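Local coordinates for protein endo-arabinase (Bacteroides thetaiotaomicron, PDB 5C0P) that probably hydrolyses O-glycosidic bonds as a magnesium-binding family 43 glycoside hydrolase of L-arabinan degradation, at residues 80-85 with 134-139; 91-96 with 107-112; 150-155 with 205-210. All coordinates share one frame; numbering follows the deposited sequence.

Contact 1 (80-85 with 134-139); sequences FWAPDV and CLDGSL. With MG (magnesium ion), chain C.
The magnesium site at the middle of the β-propeller lies where Asp84 of strand 80-85 comes up against Ser138 of strand 134-139. Asp84 uses its two carboxylate oxygens differently: OD1 binds the magnesium ion at 2.1 Å, while OD2 accepts a hydrogen bond of 2.7 Å from metal-bound water 3 and rests 3.6 Å from Ser138 CB. Waters 1 and 2 are anchored in turn by Ala82 O and Pro83 O, and His261 NE2 completes a six-ligand shell with water 4. The strands run nearly parallel, 13° apart, but their axes stay 7.4 Å from each other and no hydrogen bond joins them directly.

Towards the other end, Ala82 CB meets Asp136 OD1 at 3.7 Å. The carboxylate of Asp136 has stronger partners: OD2 accepts from Ala206 N and bonds to a Tris molecule, probably from the crystallisation liquor. By prediction, Asp136 tunes the pKa of the catalytic Glu and orients donor and substrate. Leu135 CD2 touches the edge of the Trp81 ring at CZ3, 4.1 Å away. Phe80 and Trp81 form a G1 beta bulge opposite Thr97. Neighbouring innermost blade strands lining a metal-bearing centre are typical of the five-bladed propeller of family 43.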
# COMPACT_ATOMS: atom_id res chain seq x y z
N PHE A 80 9.65 7.62 -5.62
CA PHE A 80 8.77 6.74 -6.42
C PHE A 80 8.45 5.44 -5.68
O PHE A 80 8.41 4.37 -6.27
CB PHE A 80 9.39 6.41 -7.80
CG PHE A 80 9.36 7.55 -8.79
CD1 PHE A 80 8.62 7.44 -9.96
CD2 PHE A 80 10.06 8.72 -8.55
CE1 PHE A 80 8.58 8.48 -10.88
CE2 PHE A 80 10.03 9.78 -9.47
CZ PHE A 80 9.28 9.65 -10.63
N TRP A 81 8.23 5.55 -4.37
CA TRP A 81 8.07 4.37 -3.53
C TRP A 81 6.68 3.77 -3.55
O TRP A 81 5.68 4.50 -3.53
CB TRP A 81 8.41 4.69 -2.07
CG TRP A 81 9.84 5.01 -1.81
CD1 TRP A 81 10.90 4.87 -2.66
CD2 TRP A 81 10.37 5.53 -0.59
NE1 TRP A 81 12.06 5.27 -2.04
CE2 TRP A 81 11.76 5.69 -0.77
CE3 TRP A 81 9.80 5.89 0.64
CZ2 TRP A 81 12.59 6.18 0.24
CZ3 TRP A 81 10.63 6.39 1.63
CH2 TRP A 81 12.01 6.53 1.43
N ALA A 82 6.65 2.44 -3.59
CA ALA A 82 5.46 1.65 -3.27
C ALA A 82 4.17 2.08 -3.97
O ALA A 82 3.21 2.50 -3.33
CB ALA A 82 5.27 1.61 -1.75
N PRO A 83 4.13 1.96 -5.29
CA PRO A 83 2.88 2.29 -5.99
C PRO A 83 1.74 1.31 -5.67
O PRO A 83 1.95 0.10 -5.50
CB PRO A 83 3.29 2.17 -7.47
CG PRO A 83 4.48 1.23 -7.47
CD PRO A 83 5.21 1.52 -6.20
N ASP A 84 0.53 1.87 -5.58
CA ASP A 84 -0.72 1.11 -5.57
C ASP A 84 -1.52 1.63 -6.76
O ASP A 84 -1.40 2.82 -7.11
CB ASP A 84 -1.58 1.46 -4.34
CG ASP A 84 -1.04 0.90 -3.03
OD1 ASP A 84 0.06 0.32 -2.97
OD2 ASP A 84 -1.78 1.08 -2.03
N VAL A 85 -2.35 0.79 -7.37
CA VAL A 85 -3.23 1.28 -8.43
C VAL A 85 -4.65 0.79 -8.21
O VAL A 85 -4.88 -0.41 -8.01
CB VAL A 85 -2.74 0.87 -9.86
CG1 VAL A 85 -3.72 1.35 -10.93
CG2 VAL A 85 -1.37 1.45 -10.12
N CYS A 134 5.14 11.91 5.09
CA CYS A 134 4.16 10.83 4.98
C CYS A 134 4.48 9.86 3.84
O CYS A 134 5.14 10.22 2.86
CB CYS A 134 2.76 11.37 4.75
SG CYS A 134 2.17 12.50 6.01
N LEU A 135 3.99 8.64 3.98
CA LEU A 135 4.21 7.63 2.95
C LEU A 135 3.12 6.57 2.94
O LEU A 135 2.30 6.49 3.86
CB LEU A 135 5.59 6.98 3.09
CG LEU A 135 6.08 6.40 4.41
CD1 LEU A 135 5.47 5.04 4.72
CD2 LEU A 135 7.60 6.28 4.39
N ASP A 136 3.13 5.78 1.88
CA ASP A 136 2.27 4.60 1.74
C ASP A 136 0.79 4.94 1.75
O ASP A 136 -0.02 4.18 2.27
CB ASP A 136 2.61 3.54 2.81
CG ASP A 136 3.96 2.87 2.59
OD1 ASP A 136 4.63 3.16 1.57
OD2 ASP A 136 4.35 2.04 3.43
N GLY A 137 0.42 6.09 1.19
CA GLY A 137 -0.99 6.44 1.06
C GLY A 137 -1.75 5.42 0.24
O GLY A 137 -1.37 5.11 -0.91
N SER A 138 -2.83 4.90 0.82
CA SER A 138 -3.65 3.90 0.14
C SER A 138 -5.11 4.31 0.12
O SER A 138 -5.51 5.28 0.78
CB SER A 138 -3.49 2.53 0.82
OG SER A 138 -4.04 2.55 2.13
N LEU A 139 -5.91 3.57 -0.64
CA LEU A 139 -7.33 3.90 -0.83
C LEU A 139 -8.18 2.77 -0.27
O LEU A 139 -7.96 1.60 -0.57
CB LEU A 139 -7.62 4.09 -2.32
CG LEU A 139 -9.06 4.43 -2.72
CD1 LEU A 139 -9.44 5.81 -2.24
CD2 LEU A 139 -9.21 4.34 -4.23
MG MG C . 1.24 -0.40 -1.35
O HOH W 1 1.94 1.59 -1.14
O HOH W 2 2.55 -0.91 -2.92
O HOH W 3 -0.29 0.18 -0.03
O HOH W 4 0.33 -2.30 -1.21

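Contact 2 (91-96 with 107-112); sequences RYYLFT and TSILVS
Tyr92 O is gripped twice by the opposite strand: Ser112 N donates to it over 2.8 Å with an N-H...O angle of 153°, and Val111 CA approaches at 3.3 Å as a weaker CA-H...O contact. The reciprocal bond from Tyr92 N to Ser112 O closes this hydrogen-bonded pair, and Leu94 with Leu110 repeats the pattern. At Thr96 and Ser108 the pairing is less even, since the bond from Thr96 N to Ser108 O stretches to 3.2 Å.

On the face carrying Tyr93, Phe95, Ile109 and Val111, aliphatic carbons pack on flat groups. Val111 CG1 takes the crowded position between backbone N and carbonyl carbon (chi1 64°), which puts CG2 anti to the backbone N. There CG2 is wedged between two planes: it sits over the centre of the Arg91 guanidinium, 3.5 Å from CZ, and over the Tyr93 ring nearer its rim, 3.5 Å from CE2. Asp113 holds Arg91 NE in a salt bridge, which helps to fix the guanidinium. Ile109 divides its branches between two rings. Its CG1 stands over the middle of Phe95, 3.8 Å from the centroid and only 10° off the normal, a CH-pi contact, while CG2 meets the edge of Tyr93 at CD2, 3.8 Å away.

On the other face Leu94 and Leu110 lie side by side, CD2 to CD1 at 4.0 Å, and both touch Phe68 of strand 60-68. Tyr92 turns its ring away towards Asp34, to which its hydroxyl bonds. Regular antiparallel pairing with both faces buried is typical of the beta hairpin that forms the middle of a four-stranded propeller blade.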
# COMPACT_ATOMS: atom_id res chain seq x y z
N ARG A 91 -12.03 5.03 -14.04
CA ARG A 91 -10.64 5.39 -14.32
C ARG A 91 -9.69 4.69 -13.36
O ARG A 91 -10.12 3.96 -12.46
CB ARG A 91 -10.45 6.91 -14.29
CG ARG A 91 -11.37 7.67 -15.24
CD ARG A 91 -10.93 9.12 -15.41
NE ARG A 91 -9.69 9.19 -16.18
CZ ARG A 91 -8.98 10.30 -16.37
NH1 ARG A 91 -9.37 11.45 -15.82
NH2 ARG A 91 -7.86 10.25 -17.09
N TYR A 92 -8.39 4.90 -13.56
CA TYR A 92 -7.39 4.21 -12.75
C TYR A 92 -6.52 5.23 -12.06
O TYR A 92 -6.11 6.21 -12.67
CB TYR A 92 -6.57 3.26 -13.63
CG TYR A 92 -7.47 2.23 -14.25
CD1 TYR A 92 -8.15 2.50 -15.43
CD2 TYR A 92 -7.68 1.01 -13.63
CE1 TYR A 92 -9.01 1.57 -15.98
CE2 TYR A 92 -8.53 0.07 -14.18
CZ TYR A 92 -9.19 0.37 -15.35
OH TYR A 92 -10.05 -0.56 -15.89
N TYR A 93 -6.24 4.98 -10.78
CA TYR A 93 -5.53 5.94 -9.94
C TYR A 93 -4.31 5.31 -9.30
O TYR A 93 -4.41 4.31 -8.58
CB TYR A 93 -6.45 6.53 -8.87
CG TYR A 93 -7.58 7.34 -9.46
CD1 TYR A 93 -8.73 6.71 -9.95
CD2 TYR A 93 -7.50 8.72 -9.56
CE1 TYR A 93 -9.77 7.45 -10.50
CE2 TYR A 93 -8.53 9.45 -10.11
CZ TYR A 93 -9.66 8.81 -10.58
OH TYR A 93 -10.70 9.53 -11.13
N LEU A 94 -3.17 5.91 -9.56
CA LEU A 94 -1.88 5.49 -9.02
C LEU A 94 -1.58 6.33 -7.78
O LEU A 94 -1.59 7.57 -7.83
CB LEU A 94 -0.80 5.73 -10.09
CG LEU A 94 0.67 5.62 -9.70
CD1 LEU A 94 0.99 4.16 -9.39
CD2 LEU A 94 1.57 6.13 -10.82
N PHE A 95 -1.34 5.65 -6.66
CA PHE A 95 -0.94 6.29 -5.41
C PHE A 95 0.53 5.92 -5.17
O PHE A 95 0.85 4.74 -4.94
CB PHE A 95 -1.77 5.72 -4.24
CG PHE A 95 -3.18 6.24 -4.14
CD1 PHE A 95 -4.07 6.15 -5.21
CD2 PHE A 95 -3.65 6.77 -2.94
CE1 PHE A 95 -5.38 6.64 -5.10
CE2 PHE A 95 -4.95 7.23 -2.81
CZ PHE A 95 -5.82 7.18 -3.89
N THR A 96 1.43 6.90 -5.24
CA THR A 96 2.86 6.65 -5.10
C THR A 96 3.49 7.72 -4.21
O THR A 96 2.98 8.85 -4.15
CB THR A 96 3.56 6.63 -6.49
OG1 THR A 96 2.98 5.58 -7.29
CG2 THR A 96 5.06 6.36 -6.38
N THR A 107 2.49 11.14 -0.31
CA THR A 107 1.90 10.31 -1.35
C THR A 107 1.06 11.21 -2.24
O THR A 107 0.33 12.06 -1.74
CB THR A 107 1.03 9.21 -0.73
OG1 THR A 107 1.83 8.41 0.15
CG2 THR A 107 0.39 8.32 -1.81
N SER A 108 1.19 11.06 -3.55
CA SER A 108 0.30 11.79 -4.45
C SER A 108 -0.46 10.85 -5.37
O SER A 108 -0.14 9.65 -5.47
CB SER A 108 1.01 12.92 -5.21
OG SER A 108 1.76 12.42 -6.28
N ILE A 109 -1.49 11.40 -6.00
CA ILE A 109 -2.43 10.61 -6.78
C ILE A 109 -2.34 11.02 -8.25
O ILE A 109 -2.33 12.21 -8.59
CB ILE A 109 -3.86 10.79 -6.26
CG1 ILE A 109 -3.94 10.33 -4.80
CG2 ILE A 109 -4.86 10.03 -7.14
CD1 ILE A 109 -5.28 10.65 -4.10
N LEU A 110 -2.25 10.01 -9.12
CA LEU A 110 -2.14 10.23 -10.55
C LEU A 110 -3.24 9.41 -11.22
O LEU A 110 -3.72 8.44 -10.63
CB LEU A 110 -0.76 9.81 -11.06
CG LEU A 110 0.39 10.54 -10.37
CD1 LEU A 110 0.95 9.75 -9.17
CD2 LEU A 110 1.47 10.85 -11.36
N VAL A 111 -3.63 9.79 -12.43
CA VAL A 111 -4.81 9.19 -13.04
C VAL A 111 -4.55 8.77 -14.49
O VAL A 111 -3.77 9.40 -15.20
CB VAL A 111 -6.03 10.15 -12.95
CG1 VAL A 111 -5.78 11.44 -13.75
CG2 VAL A 111 -7.34 9.46 -13.39
N SER A 112 -5.22 7.70 -14.92
CA SER A 112 -5.15 7.23 -16.30
C SER A 112 -6.49 6.65 -16.71
O SER A 112 -7.28 6.25 -15.85
CB SER A 112 -4.07 6.15 -16.45
OG SER A 112 -3.98 5.70 -17.79

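Contact 3 (150-155 with 205-210); sequences LFCREW and DAPFIY
The pyrrolidine ring of Pro207 is the one ring lodged between these strands, touched at its neighbouring atoms CD and CG: CD meets Cys152 SG at 3.4 Å, and CG lies 4.1 Å from both Leu150 CB and Phe151 N. Aromatic rings take little part. Phe151 leaves its strand on the far side, where its ring meets that of Tyr164 with the planes about 15° apart, and Phe208 also leaves away from the contact, reaching Met263.

Cys152 SG stands anti to its own carbonyl carbon (chi1 -61°), and this carries the sulphur across to the start of strand 205-210. Besides the proline it touches Asp205 CA at 3.8 Å.

Farther along, Leu150 and Ile209 cross at about a right angle. Leu150 CD1 is the atom most engaged, 3.6 Å from Ile209 CG1 and 3.7 Å from Ile209 CD1, while its CD2 approaches the same Ile209 CD1 at 3.8 Å.

The strands run antiparallel, at 157°, yet their axes are 6.6 Å apart. Asp205 OD2 is hydrogen-bonded to Tyr231 OH. Polar ties between the two blades come instead from Asp136 to Ala206 N and from Ser138 to Pro207 O. Segment 150-153 meets 205-210 mainly through carbon and sulphur, with no hydrogen bond, so this strand pair rests on dispersion and apolar burial.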
# COMPACT_ATOMS: atom_id res chain seq x y z
N LEU A 150 -5.66 6.26 3.60
CA LEU A 150 -4.93 5.77 4.78
C LEU A 150 -3.47 6.10 4.51
O LEU A 150 -3.00 5.96 3.39
CB LEU A 150 -5.07 4.26 4.93
CG LEU A 150 -6.47 3.67 4.86
CD1 LEU A 150 -6.39 2.14 4.93
CD2 LEU A 150 -7.33 4.23 5.97
N PHE A 151 -2.74 6.55 5.53
CA PHE A 151 -1.33 6.84 5.30
C PHE A 151 -0.51 6.73 6.57
O PHE A 151 -1.05 6.69 7.68
CB PHE A 151 -1.12 8.21 4.62
CG PHE A 151 -1.51 9.39 5.46
CD1 PHE A 151 -0.59 10.00 6.31
CD2 PHE A 151 -2.80 9.92 5.38
CE1 PHE A 151 -0.96 11.11 7.07
CE2 PHE A 151 -3.17 11.02 6.14
CZ PHE A 151 -2.25 11.62 6.98
N CYS A 152 0.80 6.67 6.39
CA CYS A 152 1.73 6.66 7.52
C CYS A 152 2.38 8.01 7.68
O CYS A 152 2.70 8.68 6.69
CB CYS A 152 2.85 5.66 7.25
SG CYS A 152 2.28 3.99 7.03
N ARG A 153 2.60 8.40 8.92
CA ARG A 153 3.46 9.53 9.19
C ARG A 153 4.75 8.91 9.68
O ARG A 153 4.76 8.17 10.68
CB ARG A 153 2.86 10.45 10.25
CG ARG A 153 3.54 11.78 10.26
CD ARG A 153 2.97 12.73 11.27
NE ARG A 153 3.86 13.87 11.39
CZ ARG A 153 3.72 14.85 12.28
NH1 ARG A 153 2.71 14.81 13.13
NH2 ARG A 153 4.59 15.85 12.31
N GLU A 154 5.83 9.21 8.97
CA GLU A 154 7.10 8.48 9.12
C GLU A 154 7.72 8.54 10.51
O GLU A 154 7.84 9.60 11.12
CB GLU A 154 8.10 8.94 8.06
CG GLU A 154 9.16 7.89 7.76
CD GLU A 154 9.88 8.11 6.44
OE1 GLU A 154 9.56 9.08 5.72
OE2 GLU A 154 10.76 7.28 6.11
N TRP A 155 8.17 7.38 10.97
CA TRP A 155 8.73 7.22 12.31
C TRP A 155 9.98 8.04 12.56
O TRP A 155 10.29 8.37 13.71
CB TRP A 155 9.01 5.74 12.58
CG TRP A 155 10.16 5.20 11.79
CD1 TRP A 155 10.16 4.85 10.47
CD2 TRP A 155 11.48 4.96 12.27
NE1 TRP A 155 11.41 4.40 10.10
CE2 TRP A 155 12.23 4.46 11.19
CE3 TRP A 155 12.10 5.12 13.51
CZ2 TRP A 155 13.58 4.12 11.32
CZ3 TRP A 155 13.43 4.78 13.64
CH2 TRP A 155 14.16 4.28 12.55
N ASP A 205 4.35 0.99 8.19
CA ASP A 205 4.33 0.85 6.74
C ASP A 205 2.98 0.30 6.29
O ASP A 205 2.33 -0.46 7.00
CB ASP A 205 5.40 -0.16 6.26
CG ASP A 205 6.80 0.43 6.13
OD1 ASP A 205 6.99 1.66 6.20
OD2 ASP A 205 7.74 -0.37 5.91
N ALA A 206 2.57 0.68 5.08
CA ALA A 206 1.63 -0.11 4.28
C ALA A 206 0.20 -0.36 4.79
O ALA A 206 -0.33 -1.45 4.59
CB ALA A 206 2.28 -1.46 3.96
N PRO A 207 -0.46 0.64 5.40
CA PRO A 207 -1.83 0.36 5.83
C PRO A 207 -2.77 -0.02 4.68
O PRO A 207 -2.76 0.61 3.62
CB PRO A 207 -2.28 1.69 6.44
CG PRO A 207 -1.41 2.73 5.76
CD PRO A 207 -0.09 2.06 5.58
N PHE A 208 -3.58 -1.04 4.91
CA PHE A 208 -4.55 -1.49 3.92
C PHE A 208 -5.73 -2.10 4.65
O PHE A 208 -5.55 -2.99 5.48
CB PHE A 208 -3.92 -2.53 2.99
CG PHE A 208 -4.80 -2.89 1.83
CD1 PHE A 208 -4.80 -2.11 0.67
CD2 PHE A 208 -5.64 -3.98 1.89
CE1 PHE A 208 -5.63 -2.42 -0.40
CE2 PHE A 208 -6.48 -4.30 0.83
CZ PHE A 208 -6.46 -3.53 -0.32
N ILE A 209 -6.94 -1.65 4.34
CA ILE A 209 -8.14 -2.17 4.99
C ILE A 209 -8.90 -3.12 4.08
O ILE A 209 -9.09 -2.85 2.89
CB ILE A 209 -9.08 -1.03 5.47
CG1 ILE A 209 -8.43 -0.24 6.61
CG2 ILE A 209 -10.43 -1.58 5.91
CD1 ILE A 209 -9.20 1.04 7.02
N TYR A 210 -9.34 -4.24 4.66
CA TYR A 210 -10.27 -5.15 3.99
C TYR A 210 -11.54 -5.26 4.84
O TYR A 210 -11.48 -5.52 6.04
CB TYR A 210 -9.63 -6.53 3.85
CG TYR A 210 -10.50 -7.53 3.13
CD1 TYR A 210 -10.61 -7.50 1.74
CD2 TYR A 210 -11.20 -8.50 3.82
CE1 TYR A 210 -11.41 -8.42 1.07
CE2 TYR A 210 -12.00 -9.42 3.16
CZ TYR A 210 -12.10 -9.37 1.78
OH TYR A 210 -12.90 -10.29 1.12

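Contact 2 lies nested within the chain loop that contact 1 closes, and contact 3 opens only after it. Strands 78-88 and 91-100 are neighbours in one sheet, so the 80-85 side of contact 1 belongs to the blade of contact 2, the two centres 9 Å apart; Asp84 O probably bonds to Phe95 N there. Contact 3 is equally far, about 9 Å between centres, from contact 1, with which it shares the sheet of strands 134-141 and 147-153. Contacts 2 and 3 do not touch, their centres 16 Å apart. Contact 2 thus builds one blade internally, whereas contacts 1 and 3 join successive blades around the magnesium-bearing centre, where the active site probably lies.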